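Local coordinates for sulfoquinovosidase (Escherichia coli, PDB 5AEG), which hydrolyses sulfoquinovosyl diacylglycerides and simple sulfoquinovosides such as sulfoquinovosyl glycerol, releasing sulfoquinovose for sulfoglycolysis, at residues 94-97 and 103-106; 345-350 and 383-388; 452-457 and 463-468; 660-663 and 668-671. All blocks are in the same frame, centred on the assembly; numbering follows the deposited sequence.

Contact 1: residues 94-97 and 103-106; sequences NISA and LLLE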
# COMPACT_ATOMS: atom_id res chain seq x y z
N ASN A 94 -6.30 -5.85 30.59
CA ASN A 94 -7.24 -4.84 30.92
C ASN A 94 -8.22 -4.62 29.77
O ASN A 94 -7.81 -4.46 28.59
CB ASN A 94 -6.53 -3.53 31.23
CG ASN A 94 -7.09 -2.89 32.47
OD1 ASN A 94 -6.56 -3.13 33.56
ND2 ASN A 94 -8.23 -2.17 32.35
N ILE A 95 -9.50 -4.55 30.13
CA ILE A 95 -10.62 -4.38 29.20
C ILE A 95 -11.34 -3.12 29.62
O ILE A 95 -11.74 -2.94 30.83
CB ILE A 95 -11.57 -5.53 29.29
CG1 ILE A 95 -10.87 -6.83 28.97
CG2 ILE A 95 -12.81 -5.37 28.36
CD1 ILE A 95 -11.79 -8.04 29.11
N SER A 96 -11.48 -2.22 28.65
CA SER A 96 -12.05 -0.90 28.88
C SER A 96 -12.67 -0.34 27.58
O SER A 96 -12.47 -0.93 26.50
CB SER A 96 -11.05 0.02 29.53
OG SER A 96 -10.09 0.63 28.69
N ALA A 97 -13.56 0.64 27.72
CA ALA A 97 -13.87 1.64 26.64
C ALA A 97 -12.75 2.72 26.59
O ALA A 97 -12.17 3.09 27.62
CB ALA A 97 -15.24 2.28 26.85
N LEU A 103 -13.71 -0.39 22.08
CA LEU A 103 -13.16 -1.40 22.93
C LEU A 103 -11.63 -1.36 22.95
O LEU A 103 -11.01 -1.45 21.89
CB LEU A 103 -13.70 -2.71 22.54
CG LEU A 103 -13.08 -3.91 23.27
CD1 LEU A 103 -13.43 -3.84 24.77
CD2 LEU A 103 -13.43 -5.21 22.70
N LEU A 104 -10.99 -1.15 24.11
CA LEU A 104 -9.50 -1.20 24.30
C LEU A 104 -9.08 -2.45 25.08
O LEU A 104 -9.62 -2.67 26.21
CB LEU A 104 -9.05 0.05 25.02
CG LEU A 104 -7.59 0.29 25.38
CD1 LEU A 104 -6.80 0.34 24.08
CD2 LEU A 104 -7.38 1.58 26.18
N LEU A 105 -8.25 -3.37 24.47
CA LEU A 105 -7.66 -4.51 25.18
C LEU A 105 -6.20 -4.24 25.37
O LEU A 105 -5.48 -3.94 24.40
CB LEU A 105 -7.85 -5.85 24.47
CG LEU A 105 -9.24 -6.31 24.08
CD1 LEU A 105 -9.12 -7.76 23.54
CD2 LEU A 105 -10.21 -6.26 25.24
N GLU A 106 -5.73 -4.31 26.60
CA GLU A 106 -4.34 -3.99 26.90
C GLU A 106 -3.73 -5.19 27.62
O GLU A 106 -4.07 -5.46 28.79
CB GLU A 106 -4.22 -2.75 27.78
CG GLU A 106 -4.55 -1.45 27.11
CD GLU A 106 -4.79 -0.35 28.14
OE1 GLU A 106 -5.72 -0.50 28.95
OE2 GLU A 106 -4.02 0.61 28.16
O HOH W 1 -8.20 -1.38 28.71

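Contact 2: residues 345-350 and 383-388; sequences CEEAAQ and YAWFKE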
# COMPACT_ATOMS: atom_id res chain seq x y z
N CYS A 345 25.51 12.16 1.99
CA CYS A 345 25.91 11.12 2.95
C CYS A 345 27.12 11.63 3.77
O CYS A 345 27.25 11.28 4.95
CB CYS A 345 26.34 9.84 2.23
SG CYS A 345 26.53 8.38 3.33
N GLU A 346 28.00 12.41 3.13
CA GLU A 346 29.18 12.97 3.86
C GLU A 346 28.68 13.91 4.95
O GLU A 346 29.07 13.84 6.12
CB GLU A 346 30.10 13.67 2.83
CG GLU A 346 31.38 14.26 3.44
CD GLU A 346 32.13 15.18 2.46
OE1 GLU A 346 31.83 15.21 1.22
OE2 GLU A 346 33.05 15.88 2.95
N GLU A 347 27.77 14.79 4.58
CA GLU A 347 27.13 15.65 5.54
C GLU A 347 26.46 14.89 6.71
O GLU A 347 26.67 15.19 7.89
CB GLU A 347 26.17 16.58 4.82
CG GLU A 347 25.41 17.52 5.72
CD GLU A 347 24.63 18.60 4.95
OE1 GLU A 347 24.09 18.32 3.86
OE2 GLU A 347 24.55 19.74 5.46
N ALA A 348 25.68 13.88 6.36
CA ALA A 348 25.12 12.97 7.33
C ALA A 348 26.16 12.30 8.25
O ALA A 348 25.97 12.28 9.46
CB ALA A 348 24.30 11.87 6.61
N ALA A 349 27.21 11.75 7.66
CA ALA A 349 28.28 11.13 8.45
C ALA A 349 28.84 12.18 9.41
O ALA A 349 29.05 11.89 10.57
CB ALA A 349 29.37 10.54 7.57
N GLN A 350 29.03 13.41 8.94
CA GLN A 350 29.63 14.44 9.81
C GLN A 350 28.77 14.81 10.98
O GLN A 350 29.31 15.17 12.03
CB GLN A 350 29.87 15.74 9.08
CG GLN A 350 30.97 15.70 8.07
CD GLN A 350 30.92 16.93 7.19
OE1 GLN A 350 30.33 17.97 7.57
NE2 GLN A 350 31.51 16.82 6.00
N TYR A 383 16.06 13.88 10.92
CA TYR A 383 14.70 14.01 10.38
C TYR A 383 14.44 15.38 9.86
O TYR A 383 14.04 15.53 8.69
CB TYR A 383 13.67 13.62 11.44
CG TYR A 383 12.25 13.70 11.01
CD1 TYR A 383 11.55 14.90 11.06
CD2 TYR A 383 11.57 12.58 10.55
CE1 TYR A 383 10.22 14.99 10.70
CE2 TYR A 383 10.23 12.65 10.15
CZ TYR A 383 9.55 13.85 10.21
OH TYR A 383 8.23 13.91 9.81
N ALA A 384 14.74 16.40 10.69
CA ALA A 384 14.68 17.82 10.30
C ALA A 384 15.52 18.15 9.10
O ALA A 384 15.07 18.87 8.19
CB ALA A 384 15.11 18.75 11.47
N TRP A 385 16.73 17.62 9.12
CA TRP A 385 17.70 17.81 8.03
C TRP A 385 17.19 17.26 6.71
O TRP A 385 17.31 17.87 5.70
CB TRP A 385 19.01 17.09 8.37
CG TRP A 385 20.04 16.91 7.25
CD1 TRP A 385 20.84 17.87 6.66
CD2 TRP A 385 20.36 15.70 6.57
NE1 TRP A 385 21.63 17.31 5.69
CE2 TRP A 385 21.35 15.98 5.61
CE3 TRP A 385 19.93 14.38 6.71
CZ2 TRP A 385 21.89 15.01 4.81
CZ3 TRP A 385 20.47 13.42 5.92
CH2 TRP A 385 21.44 13.74 4.97
N PHE A 386 16.70 16.02 6.75
CA PHE A 386 16.25 15.37 5.53
C PHE A 386 14.98 16.01 5.01
O PHE A 386 14.80 16.17 3.82
CB PHE A 386 16.09 13.86 5.76
CG PHE A 386 16.32 13.04 4.54
CD1 PHE A 386 17.47 13.18 3.82
CD2 PHE A 386 15.37 12.15 4.09
CE1 PHE A 386 17.73 12.37 2.73
CE2 PHE A 386 15.59 11.41 2.94
CZ PHE A 386 16.76 11.47 2.26
N LYS A 387 14.09 16.42 5.90
CA LYS A 387 12.97 17.25 5.49
C LYS A 387 13.42 18.55 4.77
O LYS A 387 12.81 18.99 3.81
CB LYS A 387 12.08 17.48 6.69
CG LYS A 387 10.95 18.48 6.44
CD LYS A 387 9.75 18.17 7.32
CE LYS A 387 10.00 18.01 8.83
NZ LYS A 387 10.49 19.27 9.42
N GLU A 388 14.53 19.17 5.21
CA GLU A 388 15.06 20.36 4.50
C GLU A 388 15.64 20.03 3.17
O GLU A 388 15.54 20.84 2.23
CB GLU A 388 16.14 21.14 5.34
CG GLU A 388 15.52 21.79 6.58
CD GLU A 388 14.41 22.81 6.31
OE1 GLU A 388 14.66 23.64 5.40
OE2 GLU A 388 13.32 22.80 7.00

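Contact 3: residues 452-457 and 463-468; sequences FFMRAG and KYSTMM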
# COMPACT_ATOMS: atom_id res chain seq x y z
N PHE A 452 3.10 13.57 -3.70
CA PHE A 452 4.08 12.48 -3.63
C PHE A 452 3.38 11.13 -3.54
O PHE A 452 2.23 11.01 -3.06
CB PHE A 452 5.13 12.67 -2.52
CG PHE A 452 4.62 12.65 -1.18
CD1 PHE A 452 4.53 11.45 -0.45
CD2 PHE A 452 4.28 13.83 -0.56
CE1 PHE A 452 4.06 11.48 0.87
CE2 PHE A 452 3.78 13.85 0.70
CZ PHE A 452 3.69 12.70 1.44
N PHE A 453 4.06 10.12 -3.99
CA PHE A 453 3.48 8.80 -3.99
C PHE A 453 4.48 7.81 -3.44
O PHE A 453 5.69 7.93 -3.74
CB PHE A 453 2.90 8.42 -5.36
CG PHE A 453 3.83 8.62 -6.53
CD1 PHE A 453 3.93 9.84 -7.15
CD2 PHE A 453 4.52 7.53 -7.06
CE1 PHE A 453 4.81 10.03 -8.20
CE2 PHE A 453 5.37 7.69 -8.15
CZ PHE A 453 5.49 8.95 -8.72
N MET A 454 3.98 6.82 -2.69
CA MET A 454 4.82 5.85 -2.00
C MET A 454 4.40 4.46 -2.29
O MET A 454 3.20 4.20 -2.60
CB MET A 454 4.66 6.08 -0.44
CG MET A 454 5.03 7.49 -0.07
SD MET A 454 5.19 7.72 1.71
CE MET A 454 6.71 6.84 2.10
N ARG A 455 5.32 3.50 -2.15
CA ARG A 455 4.90 2.13 -2.13
C ARG A 455 4.82 1.52 -0.74
O ARG A 455 3.89 0.84 -0.43
CB ARG A 455 5.71 1.21 -3.05
CG ARG A 455 7.19 1.01 -2.79
CD ARG A 455 7.81 0.08 -3.87
NE ARG A 455 9.27 0.27 -3.76
CZ ARG A 455 10.18 -0.50 -3.15
NH1 ARG A 455 9.93 -1.66 -2.65
NH2 ARG A 455 11.41 -0.07 -3.03
N ALA A 456 5.86 1.69 0.07
CA ALA A 456 5.82 1.25 1.45
C ALA A 456 4.87 2.02 2.32
O ALA A 456 4.66 3.21 2.09
CB ALA A 456 7.23 1.27 2.04
N GLY A 457 4.32 1.31 3.31
CA GLY A 457 3.50 1.89 4.29
C GLY A 457 3.43 1.20 5.59
O GLY A 457 3.86 0.07 5.73
N LYS A 463 -2.76 9.05 7.07
CA LYS A 463 -2.69 10.54 7.18
C LYS A 463 -1.53 11.10 6.29
O LYS A 463 -1.67 12.13 5.60
CB LYS A 463 -2.37 10.96 8.64
CG LYS A 463 -2.31 12.50 8.85
CD LYS A 463 -2.29 12.76 10.36
CE LYS A 463 -2.01 14.20 10.79
NZ LYS A 463 -2.47 15.18 9.78
N TYR A 464 -0.39 10.43 6.36
CA TYR A 464 0.83 11.02 5.86
C TYR A 464 1.17 10.74 4.39
O TYR A 464 1.89 11.53 3.83
CB TYR A 464 2.01 10.60 6.74
CG TYR A 464 1.89 11.11 8.17
CD1 TYR A 464 1.61 12.45 8.43
CD2 TYR A 464 1.97 10.23 9.23
CE1 TYR A 464 1.48 12.92 9.74
CE2 TYR A 464 1.84 10.68 10.54
CZ TYR A 464 1.60 12.02 10.78
OH TYR A 464 1.47 12.43 12.07
N SER A 465 0.67 9.66 3.76
CA SER A 465 1.03 9.42 2.32
C SER A 465 -0.11 10.00 1.48
O SER A 465 -1.28 9.55 1.57
CB SER A 465 1.22 7.97 1.99
OG SER A 465 1.49 7.84 0.61
N THR A 466 0.19 10.96 0.64
CA THR A 466 -0.81 11.56 -0.16
C THR A 466 -1.31 10.67 -1.32
O THR A 466 -2.35 10.97 -1.93
CB THR A 466 -0.27 12.89 -0.78
OG1 THR A 466 1.09 12.69 -1.28
CG2 THR A 466 -0.19 14.01 0.35
N MET A 467 -0.57 9.62 -1.64
CA MET A 467 -0.98 8.66 -2.70
C MET A 467 -0.18 7.42 -2.57
O MET A 467 1.08 7.51 -2.41
CB MET A 467 -0.72 9.29 -4.08
CG MET A 467 -0.85 8.33 -5.23
SD MET A 467 -2.50 7.68 -5.61
CE MET A 467 -3.21 9.18 -6.35
N MET A 468 -0.84 6.26 -2.61
CA MET A 468 -0.13 5.01 -2.68
C MET A 468 0.00 4.59 -4.15
O MET A 468 -0.88 4.83 -4.98
CB MET A 468 -0.78 3.88 -1.85
CG MET A 468 -1.06 4.21 -0.42
SD MET A 468 0.35 4.76 0.49
CE MET A 468 1.56 3.51 0.27

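Contact 4: residues 660-663 and 668-671; sequences VFYR and WAAL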
# COMPACT_ATOMS: atom_id res chain seq x y z
N VAL A 660 -16.46 -1.86 -18.39
CA VAL A 660 -16.81 -0.77 -17.54
C VAL A 660 -18.31 -0.57 -17.70
O VAL A 660 -18.80 -0.46 -18.82
CB VAL A 660 -16.06 0.54 -17.92
CG1 VAL A 660 -16.58 1.72 -17.13
CG2 VAL A 660 -14.52 0.41 -17.68
N PHE A 661 -19.03 -0.51 -16.59
CA PHE A 661 -20.46 -0.30 -16.61
C PHE A 661 -20.81 0.81 -15.67
O PHE A 661 -20.09 1.06 -14.70
CB PHE A 661 -21.17 -1.60 -16.19
CG PHE A 661 -20.82 -2.79 -16.96
CD1 PHE A 661 -19.60 -3.42 -16.78
CD2 PHE A 661 -21.73 -3.33 -17.87
CE1 PHE A 661 -19.28 -4.53 -17.53
CE2 PHE A 661 -21.43 -4.44 -18.58
CZ PHE A 661 -20.20 -5.04 -18.43
N TYR A 662 -21.84 1.55 -15.95
CA TYR A 662 -22.31 2.55 -15.04
C TYR A 662 -23.82 2.43 -14.71
O TYR A 662 -24.59 1.83 -15.48
CB TYR A 662 -21.98 3.96 -15.50
CG TYR A 662 -22.77 4.46 -16.75
CD1 TYR A 662 -24.02 5.05 -16.65
CD2 TYR A 662 -22.26 4.28 -18.01
CE1 TYR A 662 -24.74 5.49 -17.78
CE2 TYR A 662 -22.97 4.71 -19.18
CZ TYR A 662 -24.18 5.37 -19.04
OH TYR A 662 -24.83 5.76 -20.23
N ARG A 663 -24.18 3.01 -13.58
CA ARG A 663 -25.56 2.92 -13.04
C ARG A 663 -26.42 3.94 -13.89
O ARG A 663 -26.18 5.14 -13.89
CB ARG A 663 -25.61 3.31 -11.55
CG ARG A 663 -24.98 2.26 -10.62
CD ARG A 663 -25.11 2.62 -9.16
NE ARG A 663 -26.51 2.74 -8.80
CZ ARG A 663 -27.13 3.85 -8.43
NH1 ARG A 663 -26.52 5.05 -8.39
NH2 ARG A 663 -28.46 3.75 -8.16
N TRP A 668 -24.71 11.34 -12.57
CA TRP A 668 -23.66 11.57 -13.58
C TRP A 668 -23.86 10.83 -14.92
O TRP A 668 -22.92 10.79 -15.78
CB TRP A 668 -22.31 11.05 -12.97
CG TRP A 668 -21.87 11.83 -11.74
CD1 TRP A 668 -22.01 11.45 -10.40
CD2 TRP A 668 -21.16 13.03 -11.74
NE1 TRP A 668 -21.45 12.39 -9.59
CE2 TRP A 668 -20.93 13.37 -10.39
CE3 TRP A 668 -20.71 13.89 -12.74
CZ2 TRP A 668 -20.24 14.47 -10.06
CZ3 TRP A 668 -20.04 15.02 -12.37
CH2 TRP A 668 -19.80 15.28 -11.06
N ALA A 669 -25.04 10.24 -15.14
CA ALA A 669 -25.27 9.42 -16.32
C ALA A 669 -25.03 10.14 -17.63
O ALA A 669 -24.54 9.53 -18.56
CB ALA A 669 -26.66 8.81 -16.36
N ALA A 670 -25.36 11.42 -17.72
CA ALA A 670 -25.10 12.13 -18.96
C ALA A 670 -23.56 12.22 -19.22
O ALA A 670 -23.13 12.03 -20.34
CB ALA A 670 -25.70 13.49 -18.97
N LEU A 671 -22.76 12.48 -18.20
CA LEU A 671 -21.25 12.50 -18.37
C LEU A 671 -20.82 11.10 -18.88
O LEU A 671 -20.11 11.00 -19.82
CB LEU A 671 -20.54 12.83 -17.07
CG LEU A 671 -19.00 12.96 -17.17
CD1 LEU A 671 -18.62 14.10 -18.08
CD2 LEU A 671 -18.50 13.20 -15.81

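Contact 1: residues 94-97 and 103-106
The antiparallel beta hairpin of strands 89-97 and 103-109, in the N-terminal galactose mutarotase-like domain, is zipped together here by Asn94 facing Glu106 and Ser96 facing Leu104. Both are hydrogen-bonded pairs. Asn94 N donates to Glu106 O and Asn94 O accepts from Glu106 N, each at 2.9 Å. Leu104 N donates to Ser96 O at 2.8 Å with an N-H...O angle of 169°. The return bond from Ser96 N to Leu104 O is longer and more bent. Between these rungs stands the non-hydrogen-bonded pair Ile95-Leu105. Its side chains lie alongside each other, pointing the same way, with Ile95 CG1 3.8 Å from Leu105 CD2. The other branch, Ile95 CG2, is turned opposite its own backbone N (chi1 of CG1 -59°) and packs on Leu103 CD1. This apolar face is covered by Leu9 and Phe11 of strand 9-12, while Phe226 of strand 221-228 flanks Leu103 and Leu105. The face carrying Asn94, Ser96, Leu104 and Glu106 is more polar and less buried. There Ser96 OG packs against the Leu104 side chain, 3.8 Å from Leu104 CD2. A water links the two strands on this side, donating to Ser96 OG at 2.8 Å and lying 2.6 Å from Glu106 OE1.

Contact 2: residues 345-350 and 383-388
Trp385 reaches from helix 380-395 to Glu347 and Ala348 on helix 343-351, and its indole makes all the direct contact between segments 345-350 and 383-388, within the TIM-barrel domain. The backbones stay well apart, with Ala348 CA and Trp385 CA 8.9 Å from each other. The indole spans this gap because Trp385 CG points opposite its backbone N (chi1 167°), and it presents two different parts of its outline. The closely packed part is the benzo ring, where Trp385 CH2 lies 3.8 Å from the methyl Ala348 CB. Ala348 is buried, and its methyl also meets Tyr353 and Leu354, while Tyr353 brings its own ring against the indole with the planes about 40° apart. Ala348 and the Tyr353 ring thus both pack on the indole. The pyrrole side is looser, and both residues that meet there, Glu347 and Trp385, are partly exposed. Glu347 runs out as an extended chain and sets OE1 at the indole edge, in the ring plane, 3.2 Å from Trp385 NE1. The carboxylate is turned 77° from the ring, so the two flat groups stand nearly perpendicular. The bond that results is straight, at 164°, but long and weak. In chemical terms, the indole N-H is directed at a carboxylate oxygen while the hydrocarbon end is packed, which probably helps set the rotation of the ring; the nearby N-H would probably favour the ionised form of Glu347.

Contact 3: residues 452-457 and 463-468
Thr466 OG1 donates to Phe452 O at 2.7 Å and also stands over the centre of the Phe452 ring, 3.3 Å above its plane. Two torsions bring this about: Thr466 OG1 lies between its own backbone N and carbonyl carbon (chi1 44°), and Phe452 CG is placed likewise, folding the ring back over the hydroxyl. At the edge of the same ring, Phe452 CZ approaches Tyr464 O to 3.2 Å; that carbonyl is buried without a hydrogen-bond partner. Next along the chains, Met454 N donates to Met467 O at 3.0 Å, with an N-H...O angle of 154°. The same Met467 O takes a CA-H...O contact from Phe453, whose CB packs on Met467 CG at 3.8 Å. Met468, bent at chi2 and chi3, curls its methyl back so that CE lies 3.4 Å from Met454 O and 3.6 Å from Ala456 O. The Met454-Met468 bridge joins strand 451-454 to strand 468-469, neighbours in the parallel barrel of the glycoside hydrolase family 31 catalytic domain, and helix 461-464 lies in the connection between them. Around these residues, Trp433 and Ala434 of helix 422-444 pack against Met454, and His502 meets Phe453 edge-to-face. Just past Met454, Arg455 points away from segment 463-468: its NE forms a salt bridge with the nucleophile Asp405, and NH1 pairs with Glu408, an active-site residue by similarity, and with Glu152.

Contact 4: residues 660-663 and 668-671
Tyr662, on strand 660-663 of the C-terminal beta domain, packs against Ala669 in the first turn of helix 669-673, making a small strand-to-helix contact near the end of the chain. The apolar part is a single touch, Tyr662 CE1 to Ala669 CB at 4.1 Å, in which the methyl meets the ring obliquely. Tyr662 CG sits between the backbone N and the carbonyl carbon (chi1 70°), and this stands the ring up from the strand toward the helix. It is one side of the ring, the CE1 corner next to the hydroxyl, that reaches Ala669, while the two backbones remain apart: the nearest alpha carbons, Arg663 CA and Ala669 CA, are 7.3 Å from each other. The ring also meets that of Phe672, farther along the same helix, with the planes at about 55°, so the tyrosine touches the helix at two successive positions on its strand-facing side. Hydrogen bonds between the two segments are absent; the polar groups find their partners elsewhere. Salt bridges hold the far end of Arg663, NH1 with Asp612 and NE with Asp633, so its guanidinium is engaged away from the helix. On the helix side, Trp668 occupies the N-cap position, and its NE1 bonds to Glu574, tying the start of the helix to helix 569-582. Two looser approaches involve backbone oxygens: Ala669 CB comes within 4.4 Å of Arg663 O, and Tyr662 OH ends 4.1 Å from Ala669 O.

From the N terminus the four contacts follow one another in series, none nesting in or crossing another. Contact 1 closes a five-residue hairpin loop in the N-terminal domain. Contact 2 closes a longer loop of 32 residues in the catalytic domain, tying helix 343-351 to helix 380-395. Contact 3 spans five residues between two neighbouring barrel strands, beside the active site; it is the most central of the four, and its nearest atoms are about 7 Å from those of contact 2. Contact 4 closes a four-residue loop between the C-terminal sheet and the last helix, on the opposite side of the chain's centre from contact 2, with centres 50 Å apart.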